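Local coordinates for tumour necrosis factor receptor (Ectromelia virus, PDB 3ON9), which probably binds host tumour necrosis factor and, through its C-terminal SECRET domain, the part in this chain, sequesters host chemokines to blunt the immune response, at residues 103-108 / 140-145; 81-86 / 125-130; 55-60 / 153-158. All blocks are in the same frame, centred on the assembly; numbering follows the deposited sequence.

How the contacts relate
From the N terminus, the chain first meets 55-60, in edge strand 51-59 of a five-stranded antiparallel sheet; its partner 153-158 lies in the C-terminal tail, so contact 3 closes the longest loop and nests contacts 1 and 2 within it. Strand 82-89 of the other sheet follows with 81-86, then 103-108 in a loop. Contact 2 closes its loop when 125-130 returns against 81-86, contact 1 when 140-145 meets 103-108; the segments alternate, so these loops cross. Contact 2 joins the two sheets of the sandwich; contacts 1 and 3 attach a loop and the tail to the outermost strands of the five-stranded sheet, with centres about 24 Å apart.

Contact 1 (103-108 / 140-145); sequences KVYLMP and DVVAYH
Y105 lays its side chain beside the start of strand 140-145, touching D140, V141 and V142. Its CB lies 3.4 Å from D140 OD2, and the ring and carboxylate planes are steeply inclined to each other. CG lies beside the backbone N, anti to the carbonyl carbon. The far end of the ring meets V142, whose side chain it crosses at about a right angle: CZ is 3.6 Å from V142 CG2, while OH is 3.4 Å from V142 CG1. The carbonyl oxygen of V141 sits at the ring edge, near its plane, 3.6 Å from Y105 CE1. The phenol hydroxyl is hydrogen-bonded to T102 OG1, within the same loop.

At L106 the contact becomes polar. Its backbone N donates to D140 OD1 over 2.8 Å in an almost straight bond (175°), meeting the oxygen on the syn side, slightly out of the carboxylate plane. This is where the loop between strands 95-97 and 110-116 docks on strand 140-145, an outermost strand of the five-stranded sheet in the SECRET-domain beta-sandwich; one buried carboxylate receives successive peptide N-H groups, with both oxygens engaged.

M107 supplies the second N-H, from its N to the syn lone pair of D140 OD2 at 2.9 Å, more bent at 147°. Its side chain bends at chi3 (-70°) to put CE 3.6 Å from the same D140 OD2. That oxygen is also hydrogen-bonded to H109 NE2, just beyond the segment, so backbone and imidazole together fix the rotation of the carboxylate.

Contact 2 (81-86 / 125-130); sequences CKINLE and VYIVYA
The hydrophobic core of a beta-sandwich is formed here, where strand 82-86 of the mixed sheet faces strand 125-130 of the antiparallel sheet. The strand axes approach to 9.9 Å and run at 163°, nearly antiparallel, and no hydrogen bond joins the two segments, as expected for facing sheets. Alternate residues point inward from each side. L85 and V125 meet tip to tip, L85 CD2 lying 3.5 Å from V125 CG1. I83 and I127 instead slide past each other in opposite directions, with I83 CG2 against I127 CD1 at 3.8 Å. The other branch of I83 serves Y129: CG1 is 3.3 Å from Y129 OH. C81 SG, anti to its backbone N (chi1 175°), lies 4.0 Å from Y129 CE1; the line from the ring centroid to the sulfur is 83° off the normal, so this sulfur-aromatic contact is at the edge. The same sulfur forms the disulfide with C47, while H109 stacks on the Y129 ring and F6 meets it edge-to-face. The buried Y129 hydroxyl, polar in an otherwise apolar interface, is hydrogen-bonded to E111 OE1, so the contact combines dispersive packing with one satisfied phenol group.

Contact 3 (55-60 / 153-158); sequences YYSVVD and DHIPPN
N158 makes two hydrogen bonds to strand 55-59, one from its backbone and one from its side chain. Its O accepts from Y56 N at 3.0 Å, nearly in line with the carbonyl bond (C=O...N angle 170°). Its ND2 donates to S57 OG at 2.9 Å, with the hydroxyl oxygen 18° out of the amide plane; anti to its backbone N (chi1 -173°), S57 OG is turned to where ND2 reaches it. The tail after strand 140-145 thereby attaches to an outermost strand of the five-stranded sheet, through a single backbone bond plus side chains rather than as a further regular strand. P157, just before N158, is the centre of an inverse gamma turn, its N158 N to P156 O bond weak at 3.0 Å.

Next to these bonds, Y55 CB packs 3.2 Å from N158 O, and P157 CB covers one face of the Y55 ring in a CH-pi contact, 4.0 Å from the centroid and offset toward the rim. S57 OG is also touched by I155 CG2, at 3.5 Å. Farther along the strand, V59 CG2 meets both CG1 and CD1 of I155, each at 3.9 Å, where the side chains cross obliquely; I155 also touches T64 on the adjoining strand 62-69.

Contact 1 (103-108 / 140-145)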
ATOM      1  N   LYS A 103      14.324  -1.579  -9.708  1.00 22.24           N
ATOM      2  CA  LYS A 103      14.033  -3.014  -9.797  1.00 24.65           C
ATOM      3  C   LYS A 103      15.104  -3.916  -9.193  1.00 23.28           C
ATOM      4  O   LYS A 103      15.031  -5.144  -9.310  1.00 27.90           O
ATOM      5  CB  LYS A 103      13.732  -3.430 -11.239  1.00 25.55           C
ATOM      6  CG  LYS A 103      14.835  -3.168 -12.252  1.00 24.96           C
ATOM      7  CD  LYS A 103      14.456  -3.877 -13.542  1.00 29.56           C
ATOM      8  CE  LYS A 103      15.550  -3.827 -14.583  1.00 34.06           C
ATOM      9  NZ  LYS A 103      15.125  -4.616 -15.768  1.00 39.07           N
ATOM     10  N   VAL A 104      16.079  -3.312  -8.522  1.00 22.65           N
ATOM     11  CA  VAL A 104      17.123  -4.067  -7.840  1.00 23.20           C
ATOM     12  C   VAL A 104      16.882  -4.068  -6.329  1.00 21.08           C
ATOM     13  O   VAL A 104      16.896  -3.013  -5.687  1.00 20.41           O
ATOM     14  CB  VAL A 104      18.519  -3.488  -8.133  1.00 28.60           C
ATOM     15  CG1 VAL A 104      19.590  -4.257  -7.356  1.00 26.51           C
ATOM     16  CG2 VAL A 104      18.795  -3.521  -9.627  1.00 29.11           C
ATOM     17  N   TYR A 105      16.655  -5.253  -5.768  1.00 20.96           N
ATOM     18  CA  TYR A 105      16.268  -5.382  -4.358  1.00 20.67           C
ATOM     19  C   TYR A 105      17.162  -6.367  -3.620  1.00 21.51           C
ATOM     20  O   TYR A 105      17.852  -7.183  -4.240  1.00 21.76           O
ATOM     21  CB  TYR A 105      14.783  -5.769  -4.244  1.00 17.78           C
ATOM     22  CG  TYR A 105      13.914  -4.682  -4.826  1.00 20.23           C
ATOM     23  CD1 TYR A 105      13.812  -3.459  -4.189  1.00 21.25           C
ATOM     24  CD2 TYR A 105      13.262  -4.849  -6.045  1.00 21.22           C
ATOM     25  CE1 TYR A 105      13.066  -2.431  -4.729  1.00 22.93           C
ATOM     26  CE2 TYR A 105      12.504  -3.823  -6.595  1.00 20.61           C
ATOM     27  CZ  TYR A 105      12.413  -2.619  -5.930  1.00 21.16           C
ATOM     28  OH  TYR A 105      11.665  -1.579  -6.445  1.00 23.97           O
ATOM     29  N   LEU A 106      17.165  -6.275  -2.297  1.00 18.89           N
ATOM     30  CA  LEU A 106      18.031  -7.116  -1.486  1.00 21.60           C
ATOM     31  C   LEU A 106      17.341  -8.408  -1.066  1.00 20.05           C
ATOM     32  O   LEU A 106      18.011  -9.410  -0.801  1.00 21.97           O
ATOM     33  CB  LEU A 106      18.500  -6.359  -0.245  1.00 18.62           C
ATOM     34  CG  LEU A 106      19.299  -5.087  -0.545  1.00 25.94           C
ATOM     35  CD1 LEU A 106      19.538  -4.276   0.720  1.00 27.59           C
ATOM     36  CD2 LEU A 106      20.611  -5.449  -1.218  1.00 28.22           C
ATOM     37  N   MET A 107      16.007  -8.393  -1.016  1.00 17.57           N
ATOM     38  CA  MET A 107      15.250  -9.537  -0.512  1.00 18.10           C
ATOM     39  C   MET A 107      14.254 -10.004  -1.563  1.00 20.12           C
ATOM     40  O   MET A 107      13.830  -9.218  -2.406  1.00 18.06           O
ATOM     41  CB  MET A 107      14.513  -9.157   0.778  1.00 18.74           C
ATOM     42  CG  MET A 107      15.438  -8.955   1.961  1.00 20.32           C
ATOM     43  SD  MET A 107      14.670  -8.055   3.316  1.00 19.86           S
ATOM     44  CE  MET A 107      14.523  -6.402   2.636  1.00 17.34           C
ATOM     45  N   PRO A 108      13.906 -11.297  -1.541  1.00 19.26           N
ATOM     46  CA  PRO A 108      12.941 -11.884  -2.479  1.00 19.06           C
ATOM     47  C   PRO A 108      11.505 -11.449  -2.202  1.00 19.99           C
ATOM     48  O   PRO A 108      11.024 -11.589  -1.081  1.00 20.54           O
ATOM     49  CB  PRO A 108      13.067 -13.396  -2.217  1.00 23.40           C
ATOM     50  CG  PRO A 108      14.347 -13.565  -1.484  1.00 31.39           C
ATOM     51  CD  PRO A 108      14.524 -12.319  -0.683  1.00 22.54           C
ATOM     52  N   ASP A 140      13.913  -2.865   1.573  1.00 16.26           N
ATOM     53  CA  ASP A 140      13.583  -2.738   0.150  1.00 15.56           C
ATOM     54  C   ASP A 140      12.381  -1.804   0.047  1.00 16.19           C
ATOM     55  O   ASP A 140      11.340  -2.045   0.670  1.00 18.06           O
ATOM     56  CB  ASP A 140      13.205  -4.095  -0.460  1.00 16.55           C
ATOM     57  CG  ASP A 140      14.396  -4.959  -0.775  1.00 16.15           C
ATOM     58  OD1 ASP A 140      15.525  -4.431  -0.898  1.00 18.68           O
ATOM     59  OD2 ASP A 140      14.200  -6.187  -0.911  1.00 17.35           O
ATOM     60  N   VAL A 141      12.535  -0.729  -0.715  1.00 15.96           N
ATOM     61  CA  VAL A 141      11.474   0.240  -0.930  1.00 15.28           C
ATOM     62  C   VAL A 141      11.067   0.219  -2.392  1.00 17.47           C
ATOM     63  O   VAL A 141      11.832   0.660  -3.262  1.00 19.16           O
ATOM     64  CB  VAL A 141      11.913   1.665  -0.551  1.00 17.23           C
ATOM     65  CG1 VAL A 141      10.804   2.665  -0.876  1.00 19.07           C
ATOM     66  CG2 VAL A 141      12.287   1.735   0.918  1.00 20.09           C
ATOM     67  N   VAL A 142       9.873  -0.299  -2.672  1.00 15.29           N
ATOM     68  CA  VAL A 142       9.371  -0.333  -4.043  1.00 15.11           C
ATOM     69  C   VAL A 142       8.434   0.859  -4.229  1.00 14.58           C
ATOM     70  O   VAL A 142       7.366   0.915  -3.608  1.00 16.46           O
ATOM     71  CB  VAL A 142       8.622  -1.643  -4.356  1.00 16.44           C
ATOM     72  CG1 VAL A 142       8.347  -1.737  -5.847  1.00 18.63           C
ATOM     73  CG2 VAL A 142       9.427  -2.859  -3.886  1.00 17.28           C
ATOM     74  N   ALA A 143       8.839   1.825  -5.050  1.00 14.97           N
ATOM     75  CA  ALA A 143       8.104   3.091  -5.159  1.00 16.29           C
ATOM     76  C   ALA A 143       7.470   3.298  -6.526  1.00 15.76           C
ATOM     77  O   ALA A 143       8.068   2.970  -7.551  1.00 15.36           O
ATOM     78  CB  ALA A 143       9.010   4.282  -4.798  1.00 17.53           C
ATOM     79  N   TYR A 144       6.238   3.810  -6.529  1.00 14.96           N
ATOM     80  CA  TYR A 144       5.517   4.102  -7.761  1.00 17.32           C
ATOM     81  C   TYR A 144       4.939   5.508  -7.676  1.00 16.92           C
ATOM     82  O   TYR A 144       4.451   5.919  -6.620  1.00 15.76           O
ATOM     83  CB  TYR A 144       4.344   3.139  -7.957  1.00 15.43           C
ATOM     84  CG  TYR A 144       4.663   1.660  -7.866  1.00 15.01           C
ATOM     85  CD1 TYR A 144       4.683   0.874  -9.001  1.00 15.28           C
ATOM     86  CD2 TYR A 144       4.902   1.052  -6.637  1.00 14.57           C
ATOM     87  CE1 TYR A 144       4.962  -0.484  -8.928  1.00 17.67           C
ATOM     88  CE2 TYR A 144       5.173  -0.304  -6.550  1.00 16.52           C
ATOM     89  CZ  TYR A 144       5.196  -1.064  -7.704  1.00 17.35           C
ATOM     90  OH  TYR A 144       5.463  -2.412  -7.646  1.00 20.24           O
ATOM     91  N   HIS A 145       4.979   6.241  -8.787  1.00 16.15           N
ATOM     92  CA  HIS A 145       4.407   7.585  -8.834  1.00 14.62           C
ATOM     93  C   HIS A 145       3.781   7.865 -10.197  1.00 17.55           C
ATOM     94  O   HIS A 145       4.445   7.691 -11.220  1.00 19.30           O
ATOM     95  CB  HIS A 145       5.502   8.641  -8.592  1.00 14.85           C
ATOM     96  CG  HIS A 145       6.326   8.395  -7.368  1.00 15.30           C
ATOM     97  ND1 HIS A 145       5.822   8.531  -6.091  1.00 14.74           N
ATOM     98  CD2 HIS A 145       7.623   8.030  -7.224  1.00 17.02           C
ATOM     99  CE1 HIS A 145       6.768   8.249  -5.216  1.00 14.34           C
ATOM    100  NE2 HIS A 145       7.876   7.946  -5.878  1.00 16.82           N
TER

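Contact 2 (81-86 / 125-130)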
ATOM      1  N   CYS A  81       6.729 -14.264  -1.535  1.00 18.96           N
ATOM      2  CA  CYS A  81       5.724 -13.259  -1.203  1.00 18.70           C
ATOM      3  C   CYS A  81       5.305 -12.476  -2.449  1.00 17.57           C
ATOM      4  O   CYS A  81       6.151 -11.987  -3.200  1.00 18.98           O
ATOM      5  CB  CYS A  81       6.293 -12.315  -0.143  1.00 18.47           C
ATOM      6  SG  CYS A  81       5.240 -10.899   0.288  1.00 18.31           S
ATOM      7  N   LYS A  82       3.998 -12.400  -2.687  1.00 17.14           N
ATOM      8  CA  LYS A  82       3.459 -11.664  -3.827  1.00 19.36           C
ATOM      9  C   LYS A  82       2.480 -10.605  -3.320  1.00 20.44           C
ATOM     10  O   LYS A  82       1.418 -10.937  -2.792  1.00 18.50           O
ATOM     11  CB  LYS A  82       2.766 -12.638  -4.800  1.00 17.90           C
ATOM     12  CG  LYS A  82       3.704 -13.704  -5.381  1.00 18.58           C
ATOM     13  CD  LYS A  82       2.941 -14.859  -6.053  1.00 22.91           C
ATOM     14  CE  LYS A  82       2.566 -15.943  -5.054  1.00 26.41           C
ATOM     15  NZ  LYS A  82       3.747 -16.765  -4.643  1.00 22.82           N
ATOM     16  N   ILE A  83       2.845  -9.331  -3.463  1.00 15.91           N
ATOM     17  CA  ILE A  83       1.973  -8.230  -3.064  1.00 17.48           C
ATOM     18  C   ILE A  83       1.299  -7.655  -4.302  1.00 20.33           C
ATOM     19  O   ILE A  83       1.977  -7.174  -5.211  1.00 19.63           O
ATOM     20  CB  ILE A  83       2.762  -7.115  -2.358  1.00 18.79           C
ATOM     21  CG1 ILE A  83       3.325  -7.613  -1.022  1.00 17.58           C
ATOM     22  CG2 ILE A  83       1.890  -5.885  -2.146  1.00 17.74           C
ATOM     23  CD1 ILE A  83       2.268  -7.860   0.059  1.00 19.08           C
ATOM     24  N   ASN A  84      -0.027  -7.729  -4.359  1.00 18.90           N
ATOM     25  CA  ASN A  84      -0.776  -7.085  -5.436  1.00 18.96           C
ATOM     26  C   ASN A  84      -1.640  -5.990  -4.857  1.00 17.48           C
ATOM     27  O   ASN A  84      -2.256  -6.156  -3.807  1.00 18.29           O
ATOM     28  CB  ASN A  84      -1.670  -8.077  -6.194  1.00 17.76           C
ATOM     29  CG  ASN A  84      -0.877  -9.127  -6.950  1.00 20.85           C
ATOM     30  OD1 ASN A  84       0.249  -8.874  -7.406  1.00 22.80           O
ATOM     31  ND2 ASN A  84      -1.469 -10.311  -7.105  1.00 22.32           N
ATOM     32  N   LEU A  85      -1.706  -4.871  -5.556  1.00 16.61           N
ATOM     33  CA  LEU A  85      -2.449  -3.728  -5.075  1.00 14.87           C
ATOM     34  C   LEU A  85      -3.182  -3.119  -6.248  1.00 17.35           C
ATOM     35  O   LEU A  85      -2.590  -2.901  -7.297  1.00 17.73           O
ATOM     36  CB  LEU A  85      -1.462  -2.699  -4.525  1.00 19.95           C
ATOM     37  CG  LEU A  85      -2.010  -1.562  -3.686  1.00 18.87           C
ATOM     38  CD1 LEU A  85      -2.616  -2.109  -2.377  1.00 15.17           C
ATOM     39  CD2 LEU A  85      -0.897  -0.561  -3.391  1.00 21.17           C
ATOM     40  N   GLU A  86      -4.470  -2.854  -6.074  1.00 16.58           N
ATOM     41  CA  GLU A  86      -5.262  -2.208  -7.106  1.00 19.06           C
ATOM     42  C   GLU A  86      -5.976  -1.010  -6.511  1.00 16.88           C
ATOM     43  O   GLU A  86      -6.581  -1.105  -5.439  1.00 17.91           O
ATOM     44  CB  GLU A  86      -6.293  -3.190  -7.678  1.00 22.20           C
ATOM     45  CG  GLU A  86      -7.276  -2.553  -8.659  1.00 24.40           C
ATOM     46  CD  GLU A  86      -8.574  -3.348  -8.792  1.00 27.16           C
ATOM     47  OE1 GLU A  86      -8.700  -4.105  -9.782  1.00 21.79           O
ATOM     48  OE2 GLU A  86      -9.454  -3.234  -7.904  1.00 25.91           O
ATOM     49  N   VAL A 125       2.587   5.029  -4.520  1.00 14.42           N
ATOM     50  CA  VAL A 125       2.526   3.778  -3.784  1.00 15.54           C
ATOM     51  C   VAL A 125       3.927   3.400  -3.318  1.00 17.64           C
ATOM     52  O   VAL A 125       4.895   3.509  -4.074  1.00 15.65           O
ATOM     53  CB  VAL A 125       1.952   2.659  -4.662  1.00 14.47           C
ATOM     54  CG1 VAL A 125       2.038   1.318  -3.946  1.00 16.89           C
ATOM     55  CG2 VAL A 125       0.514   2.989  -5.008  1.00 14.81           C
ATOM     56  N   TYR A 126       4.036   2.985  -2.060  1.00 14.83           N
ATOM     57  CA  TYR A 126       5.269   2.398  -1.556  1.00 15.86           C
ATOM     58  C   TYR A 126       4.976   1.040  -0.953  1.00 15.18           C
ATOM     59  O   TYR A 126       4.090   0.906  -0.113  1.00 16.78           O
ATOM     60  CB  TYR A 126       5.920   3.291  -0.498  1.00 15.91           C
ATOM     61  CG  TYR A 126       6.072   4.736  -0.907  1.00 17.30           C
ATOM     62  CD1 TYR A 126       7.206   5.183  -1.584  1.00 19.88           C
ATOM     63  CD2 TYR A 126       5.079   5.657  -0.616  1.00 17.15           C
ATOM     64  CE1 TYR A 126       7.328   6.524  -1.958  1.00 17.30           C
ATOM     65  CE2 TYR A 126       5.196   6.988  -0.985  1.00 19.57           C
ATOM     66  CZ  TYR A 126       6.313   7.412  -1.646  1.00 21.50           C
ATOM     67  OH  TYR A 126       6.396   8.752  -1.990  1.00 22.03           O
ATOM     68  N   ILE A 127       5.723   0.038  -1.392  1.00 15.74           N
ATOM     69  CA  ILE A 127       5.661  -1.284  -0.775  1.00 15.85           C
ATOM     70  C   ILE A 127       7.039  -1.529  -0.180  1.00 16.30           C
ATOM     71  O   ILE A 127       8.034  -1.566  -0.901  1.00 15.17           O
ATOM     72  CB  ILE A 127       5.330  -2.360  -1.805  1.00 16.61           C
ATOM     73  CG1 ILE A 127       3.979  -2.038  -2.450  1.00 19.08           C
ATOM     74  CG2 ILE A 127       5.282  -3.746  -1.121  1.00 15.64           C
ATOM     75  CD1 ILE A 127       3.646  -2.883  -3.652  1.00 20.09           C
ATOM     76  N   VAL A 128       7.090  -1.676   1.137  1.00 15.44           N
ATOM     77  CA  VAL A 128       8.357  -1.651   1.860  1.00 16.29           C
ATOM     78  C   VAL A 128       8.518  -2.912   2.683  1.00 15.41           C
ATOM     79  O   VAL A 128       7.697  -3.205   3.559  1.00 16.09           O
ATOM     80  CB  VAL A 128       8.430  -0.419   2.772  1.00 18.55           C
ATOM     81  CG1 VAL A 128       9.763  -0.378   3.511  1.00 18.93           C
ATOM     82  CG2 VAL A 128       8.244   0.850   1.942  1.00 21.08           C
ATOM     83  N   TYR A 129       9.563  -3.668   2.378  1.00 15.15           N
ATOM     84  CA  TYR A 129       9.874  -4.877   3.111  1.00 15.22           C
ATOM     85  C   TYR A 129      11.077  -4.610   3.996  1.00 17.69           C
ATOM     86  O   TYR A 129      12.121  -4.127   3.519  1.00 18.30           O
ATOM     87  CB  TYR A 129      10.218  -5.994   2.140  1.00 16.34           C
ATOM     88  CG  TYR A 129       9.211  -6.252   1.048  1.00 16.99           C
ATOM     89  CD1 TYR A 129       8.289  -7.281   1.166  1.00 15.44           C
ATOM     90  CD2 TYR A 129       9.189  -5.477  -0.119  1.00 15.37           C
ATOM     91  CE1 TYR A 129       7.383  -7.539   0.168  1.00 15.49           C
ATOM     92  CE2 TYR A 129       8.276  -5.736  -1.130  1.00 16.24           C
ATOM     93  CZ  TYR A 129       7.377  -6.775  -0.977  1.00 18.21           C
ATOM     94  OH  TYR A 129       6.474  -7.065  -1.969  1.00 18.26           O
ATOM     95  N   ALA A 130      10.947  -4.919   5.280  1.00 16.22           N
ATOM     96  CA  ALA A 130      12.037  -4.706   6.220  1.00 16.87           C
ATOM     97  C   ALA A 130      12.268  -5.891   7.139  1.00 17.08           C
ATOM     98  O   ALA A 130      11.321  -6.485   7.649  1.00 17.26           O
ATOM     99  CB  ALA A 130      11.778  -3.452   7.058  1.00 19.81           C
TER

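Contact 3 (55-60 / 153-158)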
ATOM      1  N   TYR A  55      -5.113   2.291   7.456  1.00 14.60           N
ATOM      2  CA  TYR A  55      -5.488   3.661   7.776  1.00 16.24           C
ATOM      3  C   TYR A  55      -5.795   4.434   6.505  1.00 16.57           C
ATOM      4  O   TYR A  55      -5.391   4.031   5.421  1.00 15.20           O
ATOM      5  CB  TYR A  55      -4.381   4.360   8.580  1.00 18.93           C
ATOM      6  CG  TYR A  55      -3.030   4.380   7.899  1.00 18.17           C
ATOM      7  CD1 TYR A  55      -2.661   5.439   7.072  1.00 18.05           C
ATOM      8  CD2 TYR A  55      -2.131   3.334   8.064  1.00 17.02           C
ATOM      9  CE1 TYR A  55      -1.431   5.461   6.452  1.00 18.32           C
ATOM     10  CE2 TYR A  55      -0.900   3.345   7.441  1.00 19.07           C
ATOM     11  CZ  TYR A  55      -0.552   4.413   6.630  1.00 17.40           C
ATOM     12  OH  TYR A  55       0.686   4.420   6.007  1.00 21.27           O
ATOM     13  N   TYR A  56      -6.532   5.530   6.663  1.00 15.24           N
ATOM     14  CA  TYR A  56      -6.900   6.424   5.575  1.00 13.77           C
ATOM     15  C   TYR A  56      -7.221   7.751   6.247  1.00 15.20           C
ATOM     16  O   TYR A  56      -8.174   7.856   7.023  1.00 17.56           O
ATOM     17  CB  TYR A  56      -8.123   5.867   4.815  1.00 14.08           C
ATOM     18  CG  TYR A  56      -8.698   6.804   3.774  1.00 14.57           C
ATOM     19  CD1 TYR A  56      -8.190   6.834   2.482  1.00 15.52           C
ATOM     20  CD2 TYR A  56      -9.758   7.651   4.082  1.00 15.50           C
ATOM     21  CE1 TYR A  56      -8.712   7.706   1.522  1.00 16.12           C
ATOM     22  CE2 TYR A  56     -10.283   8.517   3.137  1.00 15.77           C
ATOM     23  CZ  TYR A  56      -9.761   8.533   1.856  1.00 15.77           C
ATOM     24  OH  TYR A  56     -10.297   9.384   0.913  1.00 17.08           O
ATOM     25  N   SER A  57      -6.401   8.759   5.984  1.00 14.84           N
ATOM     26  CA  SER A  57      -6.495  10.021   6.699  1.00 16.18           C
ATOM     27  C   SER A  57      -6.300  11.170   5.721  1.00 16.61           C
ATOM     28  O   SER A  57      -5.421  11.114   4.847  1.00 15.95           O
ATOM     29  CB  SER A  57      -5.445  10.066   7.815  1.00 18.12           C
ATOM     30  OG  SER A  57      -5.628  11.207   8.630  1.00 16.58           O
ATOM     31  N   VAL A  58      -7.111  12.214   5.874  1.00 16.06           N
ATOM     32  CA  VAL A  58      -7.225  13.254   4.866  1.00 15.49           C
ATOM     33  C   VAL A  58      -6.996  14.658   5.437  1.00 15.76           C
ATOM     34  O   VAL A  58      -7.453  14.986   6.543  1.00 18.11           O
ATOM     35  CB  VAL A  58      -8.624  13.215   4.185  1.00 16.06           C
ATOM     36  CG1 VAL A  58      -8.755  14.355   3.184  1.00 19.42           C
ATOM     37  CG2 VAL A  58      -8.849  11.859   3.500  1.00 18.42           C
ATOM     38  N   VAL A  59      -6.286  15.485   4.673  1.00 15.47           N
ATOM     39  CA  VAL A  59      -6.177  16.906   4.965  1.00 16.02           C
ATOM     40  C   VAL A  59      -6.584  17.605   3.686  1.00 16.58           C
ATOM     41  O   VAL A  59      -5.910  17.479   2.663  1.00 16.93           O
ATOM     42  CB  VAL A  59      -4.749  17.308   5.331  1.00 16.92           C
ATOM     43  CG1 VAL A  59      -4.623  18.836   5.428  1.00 19.95           C
ATOM     44  CG2 VAL A  59      -4.334  16.632   6.636  1.00 17.88           C
ATOM     45  N   ASP A  60      -7.711  18.305   3.753  1.00 20.26           N
ATOM     46  CA  ASP A  60      -8.377  18.894   2.595  1.00 22.30           C
ATOM     47  C   ASP A  60      -8.692  17.825   1.540  1.00 22.59           C
ATOM     48  O   ASP A  60      -9.605  17.020   1.735  1.00 24.32           O
ATOM     49  CB  ASP A  60      -7.600  20.079   2.036  1.00 24.29           C
ATOM     50  CG  ASP A  60      -8.449  20.970   1.137  1.00 23.42           C
ATOM     51  OD1 ASP A  60      -9.693  20.868   1.160  1.00 29.15           O
ATOM     52  OD2 ASP A  60      -7.854  21.777   0.402  1.00 31.95           O
ATOM     53  N   ASP A 153       3.773  14.121   4.954  1.00 15.74           N
ATOM     54  CA  ASP A 153       4.395  14.125   6.271  1.00 16.89           C
ATOM     55  C   ASP A 153       3.448  14.654   7.340  1.00 19.11           C
ATOM     56  O   ASP A 153       2.727  15.632   7.125  1.00 16.83           O
ATOM     57  CB  ASP A 153       5.654  14.999   6.278  1.00 18.51           C
ATOM     58  CG  ASP A 153       6.812  14.378   5.520  1.00 22.62           C
ATOM     59  OD1 ASP A 153       6.672  13.255   4.985  1.00 21.32           O
ATOM     60  OD2 ASP A 153       7.882  15.028   5.471  1.00 24.30           O
ATOM     61  N   HIS A 154       3.486  14.012   8.502  1.00 20.18           N
ATOM     62  CA  HIS A 154       2.753  14.467   9.684  1.00 19.51           C
ATOM     63  C   HIS A 154       1.228  14.357   9.592  1.00 20.35           C
ATOM     64  O   HIS A 154       0.529  14.992  10.369  1.00 20.35           O
ATOM     65  CB  HIS A 154       3.145  15.898  10.054  1.00 20.13           C
ATOM     66  CG  HIS A 154       4.624  16.148  10.026  1.00 20.37           C
ATOM     67  ND1 HIS A 154       5.517  15.408  10.769  1.00 24.13           N
ATOM     68  CD2 HIS A 154       5.360  17.057   9.345  1.00 25.10           C
ATOM     69  CE1 HIS A 154       6.744  15.847  10.543  1.00 25.69           C
ATOM     70  NE2 HIS A 154       6.676  16.847   9.684  1.00 24.00           N
ATOM     71  N   ILE A 155       0.715  13.569   8.653  1.00 17.00           N
ATOM     72  CA  ILE A 155      -0.708  13.211   8.667  1.00 14.77           C
ATOM     73  C   ILE A 155      -0.787  11.873   9.400  1.00 17.35           C
ATOM     74  O   ILE A 155      -0.164  10.904   8.981  1.00 17.96           O
ATOM     75  CB  ILE A 155      -1.289  13.083   7.232  1.00 14.62           C
ATOM     76  CG1 ILE A 155      -1.121  14.390   6.447  1.00 18.57           C
ATOM     77  CG2 ILE A 155      -2.777  12.657   7.269  1.00 16.80           C
ATOM     78  CD1 ILE A 155      -1.608  14.300   4.995  1.00 17.78           C
ATOM     79  N   PRO A 156      -1.537  11.818  10.515  1.00 17.62           N
ATOM     80  CA  PRO A 156      -1.550  10.613  11.358  1.00 20.03           C
ATOM     81  C   PRO A 156      -2.331   9.447  10.733  1.00 19.59           C
ATOM     82  O   PRO A 156      -3.174   9.668   9.866  1.00 17.50           O
ATOM     83  CB  PRO A 156      -2.244  11.071  12.643  1.00 21.16           C
ATOM     84  CG  PRO A 156      -2.945  12.332  12.322  1.00 19.58           C
ATOM     85  CD  PRO A 156      -2.435  12.876  11.005  1.00 16.70           C
ATOM     86  N   PRO A 157      -2.049   8.215  11.180  1.00 19.25           N
ATOM     87  CA  PRO A 157      -2.639   7.012  10.584  1.00 15.68           C
ATOM     88  C   PRO A 157      -3.990   6.661  11.192  1.00 15.64           C
ATOM     89  O   PRO A 157      -4.136   5.593  11.799  1.00 18.12           O
ATOM     90  CB  PRO A 157      -1.617   5.917  10.904  1.00 17.80           C
ATOM     91  CG  PRO A 157      -0.900   6.393  12.134  1.00 19.77           C
ATOM     92  CD  PRO A 157      -1.053   7.900  12.220  1.00 19.83           C
ATOM     93  N   ASN A 158      -4.958   7.555  11.026  1.00 17.21           N
ATOM     94  CA  ASN A 158      -6.305   7.299  11.519  1.00 16.52           C
ATOM     95  C   ASN A 158      -6.932   6.137  10.777  1.00 18.07           C
ATOM     96  O   ASN A 158      -6.869   6.091   9.547  1.00 18.46           O
ATOM     97  CB  ASN A 158      -7.191   8.518  11.306  1.00 17.73           C
ATOM     98  CG  ASN A 158      -6.725   9.704  12.089  1.00 22.43           C
ATOM     99  OD1 ASN A 158      -7.054   9.858  13.275  1.00 23.30           O
ATOM    100  ND2 ASN A 158      -5.956  10.557  11.441  1.00 20.46           N
TER